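Local atomic coordinates of protein LURP-one-related 15 (Arabidopsis thaliana, PDB entry 1ZXU), a protein that is of unknown function but might be related to the phospholipid scramblase and tubby-like superfamily of membrane-tethered transcription factors. Residues Arg78-Gly83 and Phe199-Val204; Asn53-Ile56 and Asn62-Phe65; Arg147-Trp152 and Glu163-Val168; Leu153-Val158 and Gly183-Ser188. All coordinates share one frame; numbering follows the deposited sequence.

Contact 1: Arg78-Gly83 and Phe199-Val204; sequences RVLLDG and FIASLV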
loop_
_atom_site.group_PDB
_atom_site.type_symbol
_atom_site.label_atom_id
_atom_site.label_comp_id
_atom_site.label_asym_id
_atom_site.label_seq_id
_atom_site.Cartn_x
_atom_site.Cartn_y
_atom_site.Cartn_z
ATOM N N ARG A 78 8.030 -4.613 7.225
ATOM C CA ARG A 78 8.365 -4.717 5.841
ATOM C C ARG A 78 8.751 -3.310 5.417
ATOM O O ARG A 78 8.212 -2.358 5.937
ATOM C CB ARG A 78 7.122 -5.112 5.033
ATOM C CG ARG A 78 7.464 -5.655 3.683
ATOM C CD ARG A 78 7.730 -7.183 3.822
ATOM N NE ARG A 78 6.621 -7.742 4.586
ATOM C CZ ARG A 78 5.534 -8.266 4.038
ATOM N NH1 ARG A 78 5.432 -8.435 2.712
ATOM N NH2 ARG A 78 4.568 -8.718 4.842
ATOM N N VAL A 79 9.650 -3.199 4.459
ATOM C CA VAL A 79 9.942 -1.904 3.851
ATOM C C VAL A 79 9.656 -1.927 2.339
ATOM O O VAL A 79 9.819 -2.954 1.686
ATOM C CB VAL A 79 11.448 -1.485 4.125
ATOM C CG1 VAL A 79 12.396 -2.434 3.450
ATOM C CG2 VAL A 79 11.725 -0.043 3.649
ATOM N N LEU A 80 9.169 -0.811 1.816
ATOM C CA LEU A 80 9.014 -0.578 0.359
ATOM C C LEU A 80 10.164 0.294 -0.055
ATOM O O LEU A 80 10.312 1.404 0.492
ATOM C CB LEU A 80 7.688 0.159 0.071
ATOM C CG LEU A 80 6.575 -0.830 -0.164
ATOM C CD1 LEU A 80 6.251 -1.467 1.208
ATOM C CD2 LEU A 80 5.411 -0.049 -0.701
ATOM N N LEU A 81 11.000 -0.207 -0.964
ATOM C CA LEU A 81 12.166 0.543 -1.474
ATOM C C LEU A 81 11.866 1.007 -2.855
ATOM O O LEU A 81 11.207 0.307 -3.614
ATOM C CB LEU A 81 13.415 -0.349 -1.552
ATOM C CG LEU A 81 13.705 -1.135 -0.266
ATOM C CD1 LEU A 81 14.899 -2.099 -0.507
ATOM C CD2 LEU A 81 14.092 -0.220 0.800
ATOM N N ASP A 82 12.347 2.180 -3.219
ATOM C CA ASP A 82 12.246 2.536 -4.656
ATOM C C ASP A 82 13.351 1.848 -5.532
ATOM O O ASP A 82 14.096 0.999 -5.053
ATOM C CB ASP A 82 12.173 4.045 -4.845
ATOM C CG ASP A 82 13.495 4.748 -4.560
ATOM O OD1 ASP A 82 14.566 4.102 -4.550
ATOM O OD2 ASP A 82 13.432 5.968 -4.277
ATOM N N GLY A 83 13.381 2.148 -6.834
ATOM C CA GLY A 83 14.373 1.542 -7.749
ATOM C C GLY A 83 15.843 1.830 -7.438
ATOM O O GLY A 83 16.734 1.068 -7.845
ATOM N N PHE A 199 1.192 5.051 -1.398
ATOM C CA PHE A 199 0.156 4.727 -0.402
ATOM C C PHE A 199 -0.624 3.455 -0.837
ATOM O O PHE A 199 -0.752 2.495 -0.076
ATOM C CB PHE A 199 -0.776 5.942 -0.319
ATOM C CG PHE A 199 -2.035 5.673 0.474
ATOM C CD1 PHE A 199 -1.969 5.158 1.792
ATOM C CD2 PHE A 199 -3.289 5.863 -0.127
ATOM C CE1 PHE A 199 -3.120 4.896 2.531
ATOM C CE2 PHE A 199 -4.437 5.649 0.611
ATOM C CZ PHE A 199 -4.386 5.123 1.933
ATOM N N ILE A 200 -1.115 3.415 -2.071
ATOM C CA ILE A 200 -1.823 2.223 -2.510
ATOM C C ILE A 200 -0.950 0.924 -2.477
ATOM O O ILE A 200 -1.404 -0.138 -2.031
ATOM C CB ILE A 200 -2.439 2.430 -3.899
ATOM C CG1 ILE A 200 -3.345 3.686 -3.886
ATOM C CG2 ILE A 200 -3.135 1.099 -4.297
ATOM C CD1 ILE A 200 -4.528 3.603 -2.901
ATOM N N ALA A 201 0.320 1.055 -2.856
ATOM C CA ALA A 201 1.244 -0.087 -2.840
ATOM C C ALA A 201 1.373 -0.545 -1.385
ATOM O O ALA A 201 1.362 -1.737 -1.156
ATOM C CB ALA A 201 2.639 0.334 -3.348
ATOM N N SER A 202 1.412 0.375 -0.407
ATOM C CA SER A 202 1.500 -0.134 0.956
ATOM C C SER A 202 0.268 -0.929 1.397
ATOM O O SER A 202 0.359 -1.906 2.178
ATOM C CB SER A 202 1.793 1.026 1.941
ATOM O OG SER A 202 0.597 1.757 2.169
ATOM N N LEU A 203 -0.916 -0.532 0.885
ATOM C CA LEU A 203 -2.124 -1.264 1.195
ATOM C C LEU A 203 -2.096 -2.664 0.588
ATOM O O LEU A 203 -2.597 -3.604 1.176
ATOM C CB LEU A 203 -3.382 -0.465 0.735
ATOM C CG LEU A 203 -3.547 0.867 1.471
ATOM C CD1 LEU A 203 -4.872 1.545 0.952
ATOM C CD2 LEU A 203 -3.699 0.673 2.977
ATOM N N VAL A 204 -1.597 -2.766 -0.657
ATOM C CA VAL A 204 -1.449 -4.046 -1.330
ATOM C C VAL A 204 -0.551 -4.976 -0.520
ATOM O O VAL A 204 -0.880 -6.163 -0.328
ATOM C CB VAL A 204 -0.892 -3.841 -2.733
ATOM C CG1 VAL A 204 -0.466 -5.236 -3.377
ATOM C CG2 VAL A 204 -1.959 -3.079 -3.588
#
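L80 meets A201 and S202 inside a closed antiparallel barrel whose C-terminal helix, 197-211, is enclosed by the strands, as in the tubby fold. The apolar part is small and buried. L80 sits on strand 77-81 with its side chain directed at the helix, and its CD2 methyl alone does the touching: it rests 3.9 Å from A201 CB. The same methyl comes within 4.0 Å of S202 N and so lies against the helix backbone as well. With chi1 at -90°, CG stands beside the L80 backbone N, which turns CD2 to the helix. A201 presents only a methyl here, and the CA atoms of L80 and S202 are 7.6 Å apart. Around this point L80 also packs on L91, while A201 reaches F65 and M40, so one turn of helix is shared by several strands.

No hydrogen bond joins the two segments. The hydroxyl of S202 is buried and satisfied, being hydrogen-bonded to Y117 OH and donating back into the helix. That second bond, 2.7 Å from S202 OG to F199 O, falls on a lone pair in the carbonyl plane, and F199 O also accepts from L203 N at 3.2 Å.

Contact 2: Asn53-Ile56 and Asn62-Phe65; sequences NFVI and NLLF
I56 and F65 form an antiparallel hydrogen-bonded pair in the hairpin of strands 54-58 and 63-68, two neighbours in the barrel wall. I56 N donates to F65 O over 2.8 Å, an almost straight bond (173°) that enters nearly along the C=O axis. On the other side of the pair one carbonyl oxygen serves two donors: I56 O takes L64 N at 2.8 Å and F65 N at 3.1 Å, both in the carbonyl plane.

The side chains of I56 and F65 share the face turned to helix 197-211, where each packs on A201, and their own mutual contact is loose, with CB atoms 4.5 Å apart. V55 belongs to the other face. Its CG1, anti to the backbone N (chi1 172°), points across the hairpin, lies 3.8 Å from L63 CG and crosses that side chain at about a right angle; the same methyl is 3.4 Å from F65 O. L64 adds its CB beside I56 O, while its side chain also touches M40 of strand 38-43.

The short strand segments run at 108° to each other, far from flat antiparallel pairing. Two consecutive residues, L64 and F65, facing the single I56 make this a classic beta bulge.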
loop_
_atom_site.group_PDB
_atom_site.type_symbol
_atom_site.label_atom_id
_atom_site.label_comp_id
_atom_site.label_asym_id
_atom_site.label_seq_id
_atom_site.Cartn_x
_atom_site.Cartn_y
_atom_site.Cartn_z
ATOM N N ASN A 53 8.887 -11.194 0.598
ATOM C CA ASN A 53 9.657 -10.478 -0.427
ATOM C C ASN A 53 9.107 -10.640 -1.829
ATOM O O ASN A 53 8.891 -11.765 -2.338
ATOM C CB ASN A 53 11.151 -10.853 -0.422
ATOM C CG ASN A 53 11.834 -10.506 0.876
ATOM O OD1 ASN A 53 11.194 -10.109 1.863
ATOM N ND2 ASN A 53 13.149 -10.605 0.874
ATOM N N PHE A 54 8.899 -9.507 -2.484
ATOM C CA PHE A 54 8.382 -9.501 -3.849
ATOM C C PHE A 54 8.567 -8.099 -4.402
ATOM O O PHE A 54 9.087 -7.259 -3.698
ATOM C CB PHE A 54 6.910 -9.980 -3.947
ATOM C CG PHE A 54 5.936 -9.226 -3.075
ATOM C CD1 PHE A 54 5.357 -8.023 -3.526
ATOM C CD2 PHE A 54 5.565 -9.745 -1.825
ATOM C CE1 PHE A 54 4.403 -7.352 -2.722
ATOM C CE2 PHE A 54 4.606 -9.075 -1.043
ATOM C CZ PHE A 54 4.059 -7.909 -1.474
ATOM N N VAL A 55 8.253 -7.900 -5.668
ATOM C CA VAL A 55 8.386 -6.592 -6.303
ATOM C C VAL A 55 7.028 -6.131 -6.805
ATOM O O VAL A 55 6.172 -6.959 -7.165
ATOM C CB VAL A 55 9.370 -6.660 -7.444
ATOM C CG1 VAL A 55 9.380 -5.389 -8.235
ATOM C CG2 VAL A 55 10.816 -6.841 -6.834
ATOM N N ILE A 56 6.815 -4.814 -6.831
ATOM C CA ILE A 56 5.547 -4.306 -7.410
ATOM C C ILE A 56 5.980 -3.571 -8.669
ATOM O O ILE A 56 6.864 -2.713 -8.597
ATOM C CB ILE A 56 4.866 -3.366 -6.416
ATOM C CG1 ILE A 56 4.312 -4.184 -5.224
ATOM C CG2 ILE A 56 3.754 -2.585 -7.156
ATOM C CD1 ILE A 56 3.853 -3.325 -4.051
ATOM N N ASN A 62 8.101 -2.529 -15.321
ATOM C CA ASN A 62 9.006 -1.574 -14.700
ATOM C C ASN A 62 8.865 -1.591 -13.200
ATOM O O ASN A 62 7.757 -1.440 -12.686
ATOM C CB ASN A 62 8.756 -0.143 -15.236
ATOM C CG ASN A 62 8.964 -0.058 -16.759
ATOM O OD1 ASN A 62 10.006 -0.505 -17.250
ATOM N ND2 ASN A 62 7.950 0.383 -17.497
ATOM N N LEU A 63 9.976 -1.737 -12.474
ATOM C CA LEU A 63 9.911 -1.769 -10.989
ATOM C C LEU A 63 9.411 -0.452 -10.447
ATOM O O LEU A 63 9.925 0.626 -10.808
ATOM C CB LEU A 63 11.305 -2.072 -10.430
ATOM C CG LEU A 63 11.360 -2.228 -8.924
ATOM C CD1 LEU A 63 12.496 -3.180 -8.669
ATOM C CD2 LEU A 63 11.638 -0.902 -8.244
ATOM N N LEU A 64 8.391 -0.533 -9.591
ATOM C CA LEU A 64 7.947 0.616 -8.818
ATOM C C LEU A 64 8.494 0.498 -7.401
ATOM O O LEU A 64 9.065 1.506 -6.880
ATOM C CB LEU A 64 6.413 0.727 -8.767
ATOM C CG LEU A 64 5.780 0.854 -10.150
ATOM C CD1 LEU A 64 4.221 0.765 -10.009
ATOM C CD2 LEU A 64 6.155 2.134 -10.846
ATOM N N PHE A 65 8.297 -0.657 -6.724
ATOM C CA PHE A 65 8.862 -0.866 -5.356
ATOM C C PHE A 65 9.386 -2.283 -5.169
ATOM O O PHE A 65 8.813 -3.229 -5.723
ATOM C CB PHE A 65 7.758 -0.678 -4.303
ATOM C CG PHE A 65 7.125 0.660 -4.381
ATOM C CD1 PHE A 65 7.815 1.794 -4.038
ATOM C CD2 PHE A 65 5.843 0.794 -4.914
ATOM C CE1 PHE A 65 7.197 3.057 -4.141
ATOM C CE2 PHE A 65 5.236 2.044 -5.032
ATOM C CZ PHE A 65 5.894 3.162 -4.654
#

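Contact 3: Arg147-Trp152 and Glu163-Val168; sequences RVKGSW and ESDAIV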
loop_
_atom_site.group_PDB
_atom_site.type_symbol
_atom_site.label_atom_id
_atom_site.label_comp_id
_atom_site.label_asym_id
_atom_site.label_seq_id
_atom_site.Cartn_x
_atom_site.Cartn_y
_atom_site.Cartn_z
ATOM N N ARG A 147 -10.914 3.546 3.200
ATOM C CA ARG A 147 -11.335 2.191 3.547
ATOM C C ARG A 147 -11.064 1.254 2.370
ATOM O O ARG A 147 -11.119 1.661 1.203
ATOM C CB ARG A 147 -12.803 2.107 3.954
ATOM C CG ARG A 147 -13.755 2.857 3.094
ATOM C CD ARG A 147 -15.151 2.811 3.764
ATOM N NE ARG A 147 -15.430 4.031 4.510
ATOM C CZ ARG A 147 -15.844 5.160 3.946
ATOM N NH1 ARG A 147 -16.018 5.217 2.626
ATOM N NH2 ARG A 147 -16.081 6.228 4.698
ATOM N N VAL A 148 -10.808 -0.003 2.674
ATOM C CA VAL A 148 -10.707 -1.001 1.613
ATOM C C VAL A 148 -11.851 -2.012 1.782
ATOM O O VAL A 148 -12.062 -2.541 2.878
ATOM C CB VAL A 148 -9.352 -1.767 1.729
ATOM C CG1 VAL A 148 -9.185 -2.729 0.539
ATOM C CG2 VAL A 148 -8.129 -0.768 1.830
ATOM N N LYS A 149 -12.582 -2.240 0.701
ATOM C CA LYS A 149 -13.681 -3.228 0.684
ATOM C C LYS A 149 -13.387 -4.259 -0.396
ATOM O O LYS A 149 -12.405 -4.156 -1.116
ATOM C CB LYS A 149 -14.966 -2.500 0.350
ATOM C CG LYS A 149 -15.283 -1.376 1.307
ATOM C CD LYS A 149 -16.733 -0.807 1.026
ATOM C CE LYS A 149 -17.192 0.053 2.198
ATOM N NZ LYS A 149 -18.343 0.962 1.865
ATOM N N GLY A 150 -14.222 -5.296 -0.495
ATOM C CA GLY A 150 -14.034 -6.287 -1.568
ATOM C C GLY A 150 -13.139 -7.397 -1.066
ATOM O O GLY A 150 -12.779 -7.413 0.106
ATOM N N SER A 151 -12.751 -8.306 -1.951
ATOM C CA SER A 151 -12.042 -9.532 -1.522
ATOM C C SER A 151 -10.698 -9.756 -2.213
ATOM O O SER A 151 -10.640 -9.729 -3.424
ATOM C CB SER A 151 -12.950 -10.745 -1.745
ATOM O OG SER A 151 -12.212 -11.956 -1.690
ATOM N N TRP A 152 -9.636 -9.961 -1.417
ATOM C CA TRP A 152 -8.313 -10.287 -1.943
ATOM C C TRP A 152 -8.387 -11.531 -2.789
ATOM O O TRP A 152 -7.886 -11.558 -3.902
ATOM C CB TRP A 152 -7.286 -10.471 -0.813
ATOM C CG TRP A 152 -5.927 -10.904 -1.220
ATOM C CD1 TRP A 152 -5.406 -12.159 -1.144
ATOM C CD2 TRP A 152 -4.878 -10.063 -1.735
ATOM N NE1 TRP A 152 -4.093 -12.154 -1.601
ATOM C CE2 TRP A 152 -3.758 -10.881 -1.958
ATOM C CE3 TRP A 152 -4.799 -8.705 -2.032
ATOM C CZ2 TRP A 152 -2.566 -10.380 -2.484
ATOM C CZ3 TRP A 152 -3.611 -8.195 -2.537
ATOM C CH2 TRP A 152 -2.506 -9.035 -2.740
ATOM N N GLU A 163 -14.120 10.503 3.115
ATOM C CA GLU A 163 -15.015 11.671 3.290
ATOM C C GLU A 163 -15.867 12.008 2.070
ATOM O O GLU A 163 -16.549 13.045 2.049
ATOM C CB GLU A 163 -14.197 12.918 3.703
ATOM C CG GLU A 163 -13.367 13.588 2.569
ATOM C CD GLU A 163 -12.687 12.572 1.648
ATOM O OE1 GLU A 163 -12.002 11.661 2.173
ATOM O OE2 GLU A 163 -12.852 12.673 0.410
ATOM N N SER A 164 -15.795 11.157 1.054
ATOM C CA SER A 164 -16.496 11.376 -0.215
ATOM C C SER A 164 -16.924 10.037 -0.766
ATOM O O SER A 164 -17.795 9.952 -1.654
ATOM C CB SER A 164 -15.582 12.070 -1.226
ATOM O OG SER A 164 -14.423 11.281 -1.497
ATOM N N ASP A 165 -16.304 8.995 -0.225
ATOM C CA ASP A 165 -16.431 7.637 -0.719
ATOM C C ASP A 165 -16.067 7.513 -2.213
ATOM O O ASP A 165 -16.626 6.660 -2.902
ATOM C CB ASP A 165 -17.824 7.043 -0.457
ATOM C CG ASP A 165 -17.788 5.983 0.617
ATOM O OD1 ASP A 165 -17.012 5.013 0.454
ATOM O OD2 ASP A 165 -18.525 6.118 1.628
ATOM N N ALA A 166 -15.115 8.324 -2.667
ATOM C CA ALA A 166 -14.628 8.284 -4.060
ATOM C C ALA A 166 -13.697 7.058 -4.141
ATOM O O ALA A 166 -12.925 6.846 -3.220
ATOM C CB ALA A 166 -13.841 9.522 -4.369
ATOM N N ILE A 167 -13.774 6.307 -5.214
ATOM C CA ILE A 167 -12.790 5.171 -5.431
ATOM C C ILE A 167 -11.446 5.788 -5.811
ATOM O O ILE A 167 -11.354 6.600 -6.727
ATOM C CB ILE A 167 -13.235 4.276 -6.571
ATOM C CG1 ILE A 167 -14.473 3.500 -6.149
ATOM C CG2 ILE A 167 -12.147 3.232 -6.970
ATOM C CD1 ILE A 167 -15.166 2.871 -7.345
ATOM N N VAL A 168 -10.385 5.377 -5.083
ATOM C CA VAL A 168 -9.031 5.817 -5.403
ATOM C C VAL A 168 -8.168 4.717 -6.054
ATOM O O VAL A 168 -7.166 5.035 -6.674
ATOM C CB VAL A 168 -8.288 6.433 -4.183
ATOM C CG1 VAL A 168 -9.061 7.701 -3.671
ATOM C CG2 VAL A 168 -8.160 5.453 -3.096
#
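S164 OG, gripped from two sides in the turn that carries D165 toward R147, donates to E163 OE2 at 2.8 Å and accepts from A166 N at 3.3 Å. The second bond, reaching two residues on, defines an ST turn. It lies in the connection between barrel strands 158-161 and 167-173, and D165 within it adopts the left-handed helical region.

Strand 158-161 lies between the two neighbours of this contact, so R147 of strand 146-149 must reach across it with its long side chain; the CA atoms of R147 and D165 remain 8.6 Å apart. R147 starts with chi1 at 44°, CG wedged between backbone N and carbonyl carbon, runs extended through chi2 and bends at chi3, which brings the guanidinium to the turn. There NH1 makes a salt bridge with D165 OD1, the oxygen lying at the guanidinium edge near its plane. The model places these atoms too close for the length of that bridge to be trusted, so its detail is doubtful, though the pairing of charges is reasonable. NH2 of R147 is hydrogen-bonded to G162 O, which holds the guanidinium at the turn by a second route.

The K149 side chain starts toward the turn, but its NZ stays beyond salt-bridge distance of D165 OD1, and the lysine also makes a cation-pi contact with Y160, against which D165 packs too. Back in the turn, the S164 hydroxyl approaches E163 OE2 from above the carboxylate plane, 44° out of it.

Contact 4: Leu153-Val158 and Gly183-Ser188; sequences LERSCV and GKDNFS
R155 and F187 mark the closest approach of the two backbones, their CA atoms 6.3 Å apart. R155 occupies the left-handed helical region in the loop joining strands 146-149 and 158-161, whereas F187 is extended on strand 187-191, at the far side of strand 167-173 in the barrel order. No backbone hydrogen bond links the segments, and R155 reaches across with its side chain.

The aliphatic part comes first: R155 CG lies 3.8 Å from F187 CB. The chain bends at chi2 (-39°) and then runs extended, which brings the guanidinium beside F187 CD2 and up to N186. R155 NE donates to N186 OD1 at 2.8 Å, with the amide oxygen close to the guanidinium plane, and NH2 adds a weak, bent bond of 3.1 Å to the same oxygen. One guanidinium face receives F187 CD2, 3.5 Å above the plane and over its centre, but the two planes are 52° apart, so this is not a parallel stack.

NH1 is bonded to W152 O, and W152 also makes a cation-pi contact with R155 and meets F187 edge-to-face. D185 OD2 lies near NH2 as an opposite charge only, its salt bridge being with R44. Replacing R155 with an alanine here would probably leave N186 OD1 without these two donors and uncover the CD2 side of F187. One guanidinium thus probably holds an amide through its edge and an aromatic ring through its face, joining the loop after strand 146-149 to the chain at N186 and F187.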
loop_
_atom_site.group_PDB
_atom_site.type_symbol
_atom_site.label_atom_id
_atom_site.label_comp_id
_atom_site.label_asym_id
_atom_site.label_seq_id
_atom_site.Cartn_x
_atom_site.Cartn_y
_atom_site.Cartn_z
ATOM N N LEU A 153 -9.027 -12.568 -2.262
ATOM C CA LEU A 153 -9.048 -13.839 -2.990
ATOM C C LEU A 153 -9.880 -13.785 -4.287
ATOM O O LEU A 153 -9.547 -14.472 -5.260
ATOM C CB LEU A 153 -9.459 -14.999 -2.069
ATOM C CG LEU A 153 -8.463 -15.374 -0.948
ATOM C CD1 LEU A 153 -9.087 -16.339 0.067
ATOM C CD2 LEU A 153 -7.157 -15.901 -1.477
ATOM N N GLU A 154 -10.891 -12.922 -4.349
ATOM C CA GLU A 154 -11.645 -12.700 -5.593
ATOM C C GLU A 154 -11.007 -11.660 -6.544
ATOM O O GLU A 154 -11.429 -11.484 -7.702
ATOM C CB GLU A 154 -13.106 -12.300 -5.265
ATOM C CG GLU A 154 -13.914 -13.507 -4.793
ATOM C CD GLU A 154 -15.344 -13.154 -4.350
ATOM O OE1 GLU A 154 -16.054 -12.438 -5.103
ATOM O OE2 GLU A 154 -15.739 -13.602 -3.238
ATOM N N ARG A 155 -9.940 -11.010 -6.068
ATOM C CA ARG A 155 -9.277 -9.943 -6.843
ATOM C C ARG A 155 -10.214 -8.754 -7.068
ATOM O O ARG A 155 -10.161 -8.111 -8.139
ATOM C CB ARG A 155 -8.619 -10.414 -8.177
ATOM C CG ARG A 155 -7.658 -11.615 -8.090
ATOM C CD ARG A 155 -6.795 -11.542 -6.814
ATOM N NE ARG A 155 -5.672 -12.488 -6.826
ATOM C CZ ARG A 155 -4.837 -12.678 -5.825
ATOM N NH1 ARG A 155 -5.023 -12.049 -4.675
ATOM N NH2 ARG A 155 -3.807 -13.516 -5.976
ATOM N N SER A 156 -10.996 -8.440 -6.027
ATOM C CA SER A 156 -11.994 -7.381 -6.155
ATOM C C SER A 156 -11.870 -6.221 -5.186
ATOM O O SER A 156 -12.817 -5.395 -5.077
ATOM C CB SER A 156 -13.409 -7.957 -6.031
ATOM O OG SER A 156 -13.620 -8.550 -4.766
ATOM N N CYS A 157 -10.751 -6.133 -4.485
ATOM C CA CYS A 157 -10.527 -5.037 -3.542
ATOM C C CYS A 157 -10.679 -3.686 -4.188
ATOM O O CYS A 157 -10.238 -3.467 -5.311
ATOM C CB CYS A 157 -9.110 -5.131 -2.968
ATOM S SG CYS A 157 -8.886 -6.704 -1.982
ATOM N N VAL A 158 -11.322 -2.800 -3.455
ATOM C CA VAL A 158 -11.521 -1.418 -3.905
ATOM C C VAL A 158 -11.122 -0.556 -2.710
ATOM O O VAL A 158 -11.506 -0.845 -1.572
ATOM C CB VAL A 158 -12.992 -1.138 -4.261
ATOM C CG1 VAL A 158 -13.109 0.269 -4.718
ATOM C CG2 VAL A 158 -13.454 -2.113 -5.395
ATOM N N GLY A 183 5.976 -16.065 -12.107
ATOM C CA GLY A 183 5.719 -15.566 -10.781
ATOM C C GLY A 183 4.963 -14.231 -10.780
ATOM O O GLY A 183 5.230 -13.377 -9.941
ATOM N N LYS A 184 4.025 -14.053 -11.708
ATOM C CA LYS A 184 3.145 -12.852 -11.680
ATOM C C LYS A 184 1.804 -13.219 -11.035
ATOM O O LYS A 184 1.152 -14.164 -11.469
ATOM C CB LYS A 184 2.906 -12.327 -13.097
ATOM C CG LYS A 184 4.190 -11.927 -13.852
ATOM C CD LYS A 184 3.944 -11.708 -15.362
ATOM C CE LYS A 184 3.421 -10.292 -15.692
ATOM N NZ LYS A 184 3.240 -10.029 -17.179
ATOM N N ASP A 185 1.366 -12.472 -10.006
ATOM C CA ASP A 185 0.026 -12.693 -9.426
ATOM C C ASP A 185 -1.036 -12.362 -10.472
ATOM O O ASP A 185 -0.806 -11.541 -11.384
ATOM C CB ASP A 185 -0.213 -11.796 -8.135
ATOM C CG ASP A 185 0.457 -12.437 -6.867
ATOM O OD1 ASP A 185 1.184 -13.519 -7.030
ATOM O OD2 ASP A 185 0.239 -11.917 -5.745
ATOM N N ASN A 186 -2.181 -13.031 -10.333
ATOM C CA ASN A 186 -3.245 -12.910 -11.321
ATOM C C ASN A 186 -4.131 -11.678 -11.127
ATOM O O ASN A 186 -5.357 -11.783 -11.182
ATOM C CB ASN A 186 -4.089 -14.194 -11.331
ATOM C CG ASN A 186 -4.942 -14.348 -10.095
ATOM O OD1 ASN A 186 -4.623 -13.840 -8.993
ATOM N ND2 ASN A 186 -6.047 -15.078 -10.245
ATOM N N PHE A 187 -3.535 -10.527 -10.848
ATOM C CA PHE A 187 -4.348 -9.338 -10.770
ATOM C C PHE A 187 -3.503 -8.112 -11.033
ATOM O O PHE A 187 -2.259 -8.170 -11.006
ATOM C CB PHE A 187 -4.950 -9.235 -9.379
ATOM C CG PHE A 187 -3.932 -8.898 -8.294
ATOM C CD1 PHE A 187 -3.630 -7.563 -7.979
ATOM C CD2 PHE A 187 -3.334 -9.921 -7.553
ATOM C CE1 PHE A 187 -2.693 -7.261 -6.950
ATOM C CE2 PHE A 187 -2.428 -9.641 -6.533
ATOM C CZ PHE A 187 -2.089 -8.325 -6.221
ATOM N N SER A 188 -4.189 -7.000 -11.291
ATOM C CA SER A 188 -3.505 -5.706 -11.226
ATOM C C SER A 188 -4.327 -4.772 -10.405
ATOM O O SER A 188 -5.485 -5.070 -10.104
ATOM C CB SER A 188 -3.269 -5.107 -12.596
ATOM O OG SER A 188 -4.499 -4.873 -13.251
#

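Contacts 1 and 2 are adjoining parts of one region: their centres are 8 Å apart and A201 CB lies 3.5 Å from F65 CE2, so the bulged hairpin and strand 77-81 rest on the same turn of helix. Contacts 3 and 4 share the loop after strand 146-149, closed by probable hydrogen bonds K149 N to V158 O and S151 O to S156 N, each 2.9 Å. The helix reaches this second pair too, with L203 CD1 4.1 Å from V148 CG2. Contacts 2 and 3 are on opposite sides of the chain's centre, about 23 Å between centres. Contacts 1 and 2 thus lie on one part of the barrel wall, contacts 3 and 4 on another.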